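PDB 5DH0: siderophore periplasmic binding protein, which probably binds an iron-loaded siderophore of the fuscachelin type outside the cell membrane and hands it on for uptake. Local coordinates for residues V113-H116 / D117-V120. Numbering follows the deposited sequence.
Sequences VESH and DEYV
Y119 N donates to S115 O over 3.1 Å, an i to i+4 backbone bond where the chain winds into helix 116-126. The donor sits nearly on the line of the carbonyl, at a C=O...N angle of 163°. H116 O holds only weakly, to Y119 N and to V120 N. This turn follows strand 106-112 of the parallel five-stranded sheet, at the surface of a periplasmic binding protein fold, and V113 still pairs through its backbone with F137 on the neighbouring strand 132-137.

With CG anti to the backbone N (chi1 175°), the imidazole of H116 is carried alongside V120, and its ND1 is hydrogen-bonded to D136 OD2. At the CD2 edge of the ring D117 OD1 lies in the ring plane, 3.8 Å from H116 CD2, the carboxylate turned 68° from the ring. Y119 lays its CD1 edge beside S115 O at 3.4 Å and 4.0 Å from S115 CB, while its ring meets F134 edge-to-face. Cut back to alanine, Y119 would probably leave F134 without this edge-to-face neighbour and uncover the flank of S115 CB. Further out, the extended chain of E118 turns OE1 back to 4.1 Å from S115 CB. Last, V120 CG2 rests 3.7 Å from H116 NE2.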
loop_
_atom_site.group_PDB
_atom_site.type_symbol
_atom_site.label_atom_id
_atom_site.label_comp_id
_atom_site.label_asym_id
_atom_site.label_seq_id
_atom_site.Cartn_x
_atom_site.Cartn_y
_atom_site.Cartn_z
ATOM N N VAL A 113 16.320 14.394 -23.151
ATOM C CA VAL A 113 16.559 13.595 -24.353
ATOM C C VAL A 113 15.457 13.766 -25.413
ATOM O O VAL A 113 15.713 13.595 -26.604
ATOM C CB VAL A 113 16.728 12.092 -23.988
ATOM C CG1 VAL A 113 15.415 11.483 -23.530
ATOM C CG2 VAL A 113 17.348 11.298 -25.148
ATOM N N GLU A 114 14.252 14.150 -24.995
ATOM C CA GLU A 114 13.162 14.383 -25.943
ATOM C C GLU A 114 13.437 15.587 -26.847
ATOM O O GLU A 114 12.904 15.675 -27.952
ATOM C CB GLU A 114 11.829 14.578 -25.203
ATOM C CG GLU A 114 11.747 15.849 -24.369
ATOM C CD GLU A 114 11.641 15.564 -22.875
ATOM O OE1 GLU A 114 12.336 14.629 -22.395
ATOM O OE2 GLU A 114 10.878 16.286 -22.185
ATOM N N SER A 115 14.277 16.511 -26.382
ATOM C CA SER A 115 14.517 17.752 -27.112
ATOM C C SER A 115 15.790 17.699 -27.953
ATOM O O SER A 115 16.297 18.731 -28.383
ATOM C CB SER A 115 14.604 18.927 -26.139
ATOM O OG SER A 115 13.371 19.127 -25.479
ATOM N N HIS A 116 16.302 16.496 -28.184
ATOM C CA HIS A 116 17.591 16.331 -28.846
ATOM C C HIS A 116 17.686 16.986 -30.224
ATOM O O HIS A 116 18.712 17.587 -30.557
ATOM C CB HIS A 116 17.924 14.852 -28.987
ATOM C CG HIS A 116 19.174 14.598 -29.763
ATOM N ND1 HIS A 116 20.421 14.579 -29.176
ATOM C CD2 HIS A 116 19.375 14.376 -31.083
ATOM C CE1 HIS A 116 21.335 14.334 -30.099
ATOM N NE2 HIS A 116 20.728 14.209 -31.265
ATOM N N ASP A 117 16.628 16.847 -31.024
ATOM C CA ASP A 117 16.614 17.382 -32.383
ATOM C C ASP A 117 16.729 18.900 -32.353
ATOM O O ASP A 117 17.561 19.482 -33.047
ATOM C CB ASP A 117 15.342 16.968 -33.128
ATOM C CG ASP A 117 15.305 15.484 -33.456
ATOM O OD1 ASP A 117 16.358 14.815 -33.381
ATOM O OD2 ASP A 117 14.212 14.983 -33.799
ATOM N N GLU A 118 15.895 19.526 -31.533
ATOM C CA GLU A 118 15.930 20.966 -31.341
ATOM C C GLU A 118 17.306 21.493 -30.941
ATOM O O GLU A 118 17.736 22.550 -31.407
ATOM C CB GLU A 118 14.918 21.365 -30.282
ATOM C CG GLU A 118 14.872 22.845 -30.023
ATOM C CD GLU A 118 13.939 23.184 -28.890
ATOM O OE1 GLU A 118 13.411 22.234 -28.274
ATOM O OE2 GLU A 118 13.729 24.391 -28.621
ATOM N N TYR A 119 17.998 20.755 -30.081
ATOM C CA TYR A 119 19.263 21.232 -29.525
ATOM C C TYR A 119 20.465 20.914 -30.399
ATOM O O TYR A 119 21.582 21.303 -30.086
ATOM C CB TYR A 119 19.475 20.667 -28.119
ATOM C CG TYR A 119 18.861 21.550 -27.060
ATOM C CD1 TYR A 119 17.488 21.552 -26.839
ATOM C CD2 TYR A 119 19.648 22.410 -26.305
ATOM C CE1 TYR A 119 16.911 22.376 -25.880
ATOM C CE2 TYR A 119 19.083 23.237 -25.341
ATOM C CZ TYR A 119 17.714 23.218 -25.133
ATOM O OH TYR A 119 17.157 24.036 -24.173
ATOM N N VAL A 120 20.242 20.208 -31.495
ATOM C CA VAL A 120 21.289 20.065 -32.491
ATOM C C VAL A 120 21.453 21.420 -33.180
ATOM O O VAL A 120 22.565 21.893 -33.411
ATOM C CB VAL A 120 20.956 18.965 -33.513
ATOM C CG1 VAL A 120 21.859 19.070 -34.731
ATOM C CG2 VAL A 120 21.054 17.582 -32.869
#